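Local coordinates for austinoid biosynthesis clusters protein H (Emericella nidulans FGSC A4, PDB 5X9K) that takes part in the biosynthesis of the fungal meroterpenoids austinol and dehydroaustinol as a homodimeric member of the trt14 isomerase family, at residues R107-I113 with E127-Q133; L49-S53 with T139-F144. All blocks are in the same frame, centred on the assembly; numbering follows the deposited sequence.

In the fold
Followed from the N terminus, this chain, the C-terminal portion of the full-length protein, passes helix 26-38 and reaches the turn and short strand of residues 49-53. Contact 2 joins these to residues 139-144 at the start of strand 141-148 and so closes a long loop. Contact 1 falls wholly within that loop: residues 107-113 and 127-133 are the two arms of a hairpin. The contacts therefore nest rather than cross. Strands 122-134 and 141-148, consecutive in the chain, are neighbours in the mixed sheet, which brings the two sites together: Glu142 of contact 2 binds Arg107 and Gln133 of contact 1, and Phe144 packs against Tyr130 and Leu132.

Contact 1. Residues R107-I113 with E127-Q133; sequences RKVVLHI and EYVYILQ
His112 and Glu127 meet at one end of this antiparallel hairpin, where His112 NE2 donates to Glu127 OE1 at 2.9 Å. The carboxylate arrives at the ring edge, in the ring plane, and the two flat groups are nearly coplanar, 18° apart. His112 makes this reach because CG is anti to the backbone N (chi1 -173°). The other carboxylate oxygen, Glu127 OE2, accepts from the backbone N of Ser63 in the second subunit, so both ends of the carboxylate are gripped.

Along the strands, three hydrogen-bonded pairs, Val109 with Leu132, Leu111 with Tyr130 and Ile113 with Tyr128, supply six backbone bonds; a representative one runs from Leu132 N to Val109 O at 2.8 Å. At the far end the polar link is looser: Lys108 NZ makes a weak bond to Gln133 OE1 (3.2 Å) and a long, weak ion pair with Glu99 of the second subunit, while Gln133 NE2 turns to Glu142.

Apolar contacts fill in both faces. On the face that also bears His112, Val110 CG1 meets Val129 CG1 at 3.9 Å, and Val110 CG2 lies alongside Ile131 CG1, also at 3.9 Å. On the reverse face Ile113 divides its branches between two aromatics. Its CG1 rests over one face of the Tyr130 ring, 4.1 Å from CG, whereas its CG2 approaches Tyr128 CD2 at 3.8 Å. Helix 26-38 packs on Val109 and Leu132 of this face.

The two faces of the hairpin thus have different neighbours. One, holding Val109, Leu111, Tyr130 and Leu132, is buried within the subunit; the other, holding Val110, His112 and Val129, packs on the second subunit, with Phe61 and Phe145 of that subunit set edge-to-face with His112. The His112-Glu127 clasp consequently links strand pairing to the homodimer interface.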
loop_
_atom_site.group_PDB
_atom_site.type_symbol
_atom_site.label_atom_id
_atom_site.label_comp_id
_atom_site.label_asym_id
_atom_site.label_seq_id
_atom_site.Cartn_x
_atom_site.Cartn_y
_atom_site.Cartn_z
ATOM N N ARG A 107 -14.095 6.283 9.657
ATOM C CA ARG A 107 -13.169 6.052 10.774
ATOM C C ARG A 107 -11.867 5.411 10.290
ATOM O O ARG A 107 -11.332 4.505 10.925
ATOM C CB ARG A 107 -13.816 5.197 11.875
ATOM C CG ARG A 107 -15.183 5.723 12.322
ATOM C CD ARG A 107 -15.697 5.007 13.577
ATOM N NE ARG A 107 -15.723 3.567 13.397
ATOM C CZ ARG A 107 -16.656 2.925 12.701
ATOM N NH1 ARG A 107 -17.651 3.601 12.146
ATOM N NH2 ARG A 107 -16.603 1.612 12.571
ATOM N N LYS A 108 -11.354 5.889 9.154
ATOM C CA LYS A 108 -10.169 5.310 8.527
ATOM C C LYS A 108 -9.060 6.345 8.398
ATOM O O LYS A 108 -9.299 7.506 8.036
ATOM C CB LYS A 108 -10.512 4.720 7.154
ATOM C CG LYS A 108 -11.345 3.448 7.247
ATOM C CD LYS A 108 -11.581 2.816 5.872
ATOM C CE LYS A 108 -12.767 1.859 5.896
ATOM N NZ LYS A 108 -12.406 0.501 5.406
ATOM N N VAL A 109 -7.842 5.914 8.710
ATOM C CA VAL A 109 -6.650 6.734 8.595
ATOM C C VAL A 109 -5.684 5.993 7.691
ATOM O O VAL A 109 -5.376 4.821 7.940
ATOM C CB VAL A 109 -5.996 7.004 9.957
ATOM C CG1 VAL A 109 -4.729 7.795 9.760
ATOM C CG2 VAL A 109 -6.988 7.723 10.929
ATOM N N VAL A 110 -5.207 6.669 6.656
ATOM C CA VAL A 110 -4.270 6.089 5.695
ATOM C C VAL A 110 -2.908 6.727 5.915
ATOM O O VAL A 110 -2.791 7.961 5.932
ATOM C CB VAL A 110 -4.737 6.294 4.245
ATOM C CG1 VAL A 110 -3.763 5.599 3.288
ATOM C CG2 VAL A 110 -6.128 5.721 4.061
ATOM N N LEU A 111 -1.875 5.891 6.063
ATOM C CA LEU A 111 -0.539 6.365 6.401
ATOM C C LEU A 111 0.496 5.721 5.499
ATOM O O LEU A 111 0.460 4.509 5.276
ATOM C CB LEU A 111 -0.186 6.041 7.849
ATOM C CG LEU A 111 -1.075 6.663 8.922
ATOM C CD1 LEU A 111 -0.799 6.036 10.272
ATOM C CD2 LEU A 111 -0.836 8.170 8.971
ATOM N N HIS A 112 1.429 6.533 5.006
ATOM C CA HIS A 112 2.623 6.024 4.343
ATOM C C HIS A 112 3.704 5.871 5.414
ATOM O O HIS A 112 4.223 6.864 5.937
ATOM C CB HIS A 112 3.035 6.965 3.209
ATOM C CG HIS A 112 4.148 6.438 2.370
ATOM N ND1 HIS A 112 4.787 7.206 1.421
ATOM C CD2 HIS A 112 4.730 5.216 2.327
ATOM C CE1 HIS A 112 5.729 6.486 0.845
ATOM N NE2 HIS A 112 5.713 5.272 1.372
ATOM N N ILE A 113 4.035 4.619 5.747
ATOM C CA ILE A 113 4.839 4.267 6.912
ATOM C C ILE A 113 6.216 3.781 6.479
ATOM O O ILE A 113 6.340 3.029 5.504
ATOM C CB ILE A 113 4.134 3.166 7.725
ATOM C CG1 ILE A 113 2.813 3.683 8.283
ATOM C CG2 ILE A 113 5.054 2.616 8.834
ATOM C CD1 ILE A 113 3.002 4.576 9.447
ATOM N N GLU A 127 8.992 -0.130 3.969
ATOM C CA GLU A 127 7.885 0.813 4.036
ATOM C C GLU A 127 6.573 0.100 3.751
ATOM O O GLU A 127 6.545 -1.034 3.275
ATOM C CB GLU A 127 8.073 1.976 3.070
ATOM C CG GLU A 127 8.358 1.539 1.662
ATOM C CD GLU A 127 8.762 2.690 0.776
ATOM O OE1 GLU A 127 7.964 3.645 0.636
ATOM O OE2 GLU A 127 9.883 2.627 0.217
ATOM N N TYR A 128 5.472 0.799 4.047
ATOM C CA TYR A 128 4.133 0.248 3.903
ATOM C C TYR A 128 3.147 1.374 3.643
ATOM O O TYR A 128 3.420 2.541 3.921
ATOM C CB TYR A 128 3.635 -0.486 5.161
ATOM C CG TYR A 128 4.645 -1.218 5.999
ATOM C CD1 TYR A 128 4.667 -2.619 6.029
ATOM C CD2 TYR A 128 5.547 -0.525 6.798
ATOM C CE1 TYR A 128 5.575 -3.290 6.819
ATOM C CE2 TYR A 128 6.452 -1.192 7.577
ATOM C CZ TYR A 128 6.462 -2.564 7.590
ATOM O OH TYR A 128 7.380 -3.203 8.385
ATOM N N VAL A 129 1.975 1.001 3.142
ATOM C CA VAL A 129 0.768 1.796 3.315
ATOM C C VAL A 129 -0.078 1.076 4.355
ATOM O O VAL A 129 -0.392 -0.110 4.198
ATOM C CB VAL A 129 0.005 1.986 1.998
ATOM C CG1 VAL A 129 -1.267 2.806 2.231
ATOM C CG2 VAL A 129 0.903 2.684 0.957
ATOM N N TYR A 130 -0.402 1.769 5.439
ATOM C CA TYR A 130 -1.359 1.260 6.405
ATOM C C TYR A 130 -2.691 1.940 6.150
ATOM O O TYR A 130 -2.744 3.158 5.964
ATOM C CB TYR A 130 -0.922 1.556 7.846
ATOM C CG TYR A 130 0.089 0.611 8.459
ATOM C CD1 TYR A 130 0.716 -0.381 7.710
ATOM C CD2 TYR A 130 0.391 0.702 9.817
ATOM C CE1 TYR A 130 1.627 -1.257 8.310
ATOM C CE2 TYR A 130 1.290 -0.138 10.407
ATOM C CZ TYR A 130 1.904 -1.115 9.665
ATOM O OH TYR A 130 2.794 -1.952 10.291
ATOM N N ILE A 131 -3.770 1.169 6.169
ATOM C CA ILE A 131 -5.124 1.732 6.263
ATOM C C ILE A 131 -5.741 1.206 7.552
ATOM O O ILE A 131 -6.042 0.012 7.657
ATOM C CB ILE A 131 -5.997 1.379 5.054
ATOM C CG1 ILE A 131 -5.373 1.924 3.766
ATOM C CG2 ILE A 131 -7.395 1.952 5.243
ATOM C CD1 ILE A 131 -6.087 1.492 2.495
ATOM N N LEU A 132 -5.953 2.094 8.523
ATOM C CA LEU A 132 -6.425 1.703 9.849
ATOM C C LEU A 132 -7.857 2.184 10.025
ATOM O O LEU A 132 -8.126 3.386 9.896
ATOM C CB LEU A 132 -5.526 2.286 10.939
ATOM C CG LEU A 132 -4.028 1.984 10.753
ATOM C CD1 LEU A 132 -3.191 2.635 11.834
ATOM C CD2 LEU A 132 -3.798 0.488 10.729
ATOM N N GLN A 133 -8.765 1.245 10.306
ATOM C CA GLN A 133 -10.149 1.554 10.665
ATOM C C GLN A 133 -10.278 1.495 12.181
ATOM O O GLN A 133 -9.971 0.467 12.789
ATOM C CB GLN A 133 -11.125 0.568 10.024
ATOM C CG GLN A 133 -12.627 0.889 10.234
ATOM C CD GLN A 133 -13.529 -0.133 9.550
ATOM O OE1 GLN A 133 -13.380 -0.398 8.366
ATOM N NE2 GLN A 133 -14.450 -0.730 10.306
#

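Contact 2. Residues L49-S53 with T139-F144; sequences LSFMS and TMVEDF
Phe51 O accepts from Val141 N at 2.7 Å, and Ser53 N returns a bond to Val141 O at 3.0 Å. The N-H and the C=O of Val141 are thus both engaged by the residues flanking Met52, the hallmark of a parallel bridge between Met52 and Val141. Val141 O gains a further contact from the alpha C-H of Met52. The approach to the bridge is set up by a type I beta turn, in which Met52 N is satisfied by Leu49 O; the carbonyl of Met52 is taken by Lys73.

Side-chain polarity is met partly through solvent. One water lies between Ser53 OG, at 2.9 Å, and Glu142 OE1, to which it donates at 2.8 Å. Glu142 places its carboxylate here with CG lodged between the backbone N and carbonyl carbon (chi1 63°) and the chain extended beyond. Both carboxylate oxygens have partners, OE1 the water and OE2 the side chains of Arg107 and Gln133. At the loop end, Asn135 OD1 accepts from the amides of both Thr139 and Met140.

Apolar contacts complete the junction. The thioether of Met140 lies against the backbone of Met52 and Ser53: SD sits 3.8 Å from Ser53 CA, and a bend at chi3 (-61°) lays CE 3.9 Å from Ser53 CB. On the face of the bridge that bears Met52 and Val141, the extended Met52 carries its CE to 3.8 Å from Phe144 CD2, and Phe36 of helix 26-38 meets Met52, Val141 and Phe144.

Glu142 and Asp143 both face Gln133 in a classic beta bulge, where the chain turns a corner. The bulged, bent strand and the helix packed against the sheet are consistent with an NTF2-like alpha+beta fold, to which the bridge adds a short parallel pairing.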
loop_
_atom_site.group_PDB
_atom_site.type_symbol
_atom_site.label_atom_id
_atom_site.label_comp_id
_atom_site.label_asym_id
_atom_site.label_seq_id
_atom_site.Cartn_x
_atom_site.Cartn_y
_atom_site.Cartn_z
ATOM N N LEU A 49 -0.921 -5.524 20.248
ATOM C CA LEU A 49 -2.149 -6.305 20.311
ATOM C C LEU A 49 -3.204 -5.622 21.163
ATOM O O LEU A 49 -4.399 -5.801 20.919
ATOM C CB LEU A 49 -1.865 -7.701 20.867
ATOM C CG LEU A 49 -1.047 -8.665 20.014
ATOM C CD1 LEU A 49 -0.660 -9.856 20.884
ATOM C CD2 LEU A 49 -1.842 -9.109 18.799
ATOM N N SER A 50 -2.791 -4.858 22.176
ATOM C CA SER A 50 -3.766 -4.235 23.062
ATOM C C SER A 50 -4.518 -3.088 22.394
ATOM O O SER A 50 -5.527 -2.627 22.938
ATOM C CB SER A 50 -3.083 -3.737 24.338
ATOM O OG SER A 50 -2.361 -2.547 24.090
ATOM N N PHE A 51 -4.058 -2.622 21.239
ATOM C CA PHE A 51 -4.755 -1.594 20.483
ATOM C C PHE A 51 -5.640 -2.165 19.380
ATOM O O PHE A 51 -6.226 -1.395 18.613
ATOM C CB PHE A 51 -3.742 -0.609 19.891
ATOM C CG PHE A 51 -3.503 0.607 20.747
ATOM C CD1 PHE A 51 -2.578 0.575 21.784
ATOM C CD2 PHE A 51 -4.189 1.787 20.501
ATOM C CE1 PHE A 51 -2.349 1.701 22.574
ATOM C CE2 PHE A 51 -3.965 2.918 21.287
ATOM C CZ PHE A 51 -3.044 2.869 22.325
ATOM N N MET A 52 -5.755 -3.488 19.281
ATOM C CA MET A 52 -6.617 -4.144 18.309
ATOM C C MET A 52 -7.837 -4.722 19.025
ATOM O O MET A 52 -7.699 -5.373 20.068
ATOM C CB MET A 52 -5.850 -5.241 17.564
ATOM C CG MET A 52 -4.633 -4.704 16.848
ATOM S SD MET A 52 -3.634 -6.056 16.222
ATOM C CE MET A 52 -2.216 -5.240 15.544
ATOM N N SER A 53 -9.029 -4.445 18.494
ATOM C CA SER A 53 -10.224 -5.038 19.070
ATOM C C SER A 53 -10.199 -6.557 18.870
ATOM O O SER A 53 -9.498 -7.069 17.991
ATOM C CB SER A 53 -11.486 -4.413 18.459
ATOM O OG SER A 53 -11.663 -4.729 17.094
ATOM N N THR A 139 -11.156 3.980 20.235
ATOM C CA THR A 139 -10.155 3.469 21.164
ATOM C C THR A 139 -9.264 2.372 20.592
ATOM O O THR A 139 -8.210 2.091 21.176
ATOM C CB THR A 139 -10.834 2.917 22.432
ATOM O OG1 THR A 139 -11.792 1.913 22.067
ATOM C CG2 THR A 139 -11.548 4.031 23.191
ATOM N N MET A 140 -9.660 1.725 19.496
ATOM C CA MET A 140 -8.910 0.567 19.024
ATOM C C MET A 140 -9.013 0.417 17.508
ATOM O O MET A 140 -9.943 0.909 16.871
ATOM C CB MET A 140 -9.392 -0.708 19.722
ATOM C CG MET A 140 -8.878 -0.877 21.172
ATOM S SD MET A 140 -9.366 -2.474 21.784
ATOM C CE MET A 140 -11.143 -2.295 21.662
ATOM N N VAL A 141 -8.018 -0.251 16.930
ATOM C CA VAL A 141 -8.049 -0.595 15.514
ATOM C C VAL A 141 -8.897 -1.847 15.338
ATOM O O VAL A 141 -8.637 -2.878 15.973
ATOM C CB VAL A 141 -6.623 -0.824 14.972
ATOM C CG1 VAL A 141 -6.672 -1.309 13.514
ATOM C CG2 VAL A 141 -5.784 0.443 15.086
ATOM N N GLU A 142 -9.915 -1.767 14.477
ATOM C CA GLU A 142 -10.746 -2.928 14.169
ATOM C C GLU A 142 -10.557 -3.451 12.756
ATOM O O GLU A 142 -11.071 -4.524 12.439
ATOM C CB GLU A 142 -12.236 -2.608 14.398
ATOM C CG GLU A 142 -12.803 -1.513 13.504
ATOM C CD GLU A 142 -14.271 -1.215 13.789
ATOM O OE1 GLU A 142 -14.769 -1.586 14.882
ATOM O OE2 GLU A 142 -14.922 -0.603 12.918
ATOM N N ASP A 143 -9.840 -2.732 11.902
ATOM C CA ASP A 143 -9.410 -3.293 10.628
ATOM C C ASP A 143 -8.033 -2.724 10.325
ATOM O O ASP A 143 -7.846 -1.507 10.325
ATOM C CB ASP A 143 -10.413 -2.986 9.516
ATOM C CG ASP A 143 -10.239 -3.902 8.301
ATOM O OD1 ASP A 143 -9.212 -3.787 7.596
ATOM O OD2 ASP A 143 -11.124 -4.754 8.063
ATOM N N PHE A 144 -7.067 -3.608 10.120
ATOM C CA PHE A 144 -5.648 -3.269 9.991
ATOM C C PHE A 144 -5.225 -3.768 8.610
ATOM O O PHE A 144 -4.898 -4.946 8.443
ATOM C CB PHE A 144 -4.844 -3.920 11.133
ATOM C CG PHE A 144 -3.349 -3.708 11.066
ATOM C CD1 PHE A 144 -2.774 -2.744 10.230
ATOM C CD2 PHE A 144 -2.513 -4.473 11.865
ATOM C CE1 PHE A 144 -1.403 -2.576 10.182
ATOM C CE2 PHE A 144 -1.129 -4.296 11.833
ATOM C CZ PHE A 144 -0.576 -3.350 10.984
HETATM O O HOH W 1 -14.311 -3.474 16.957
#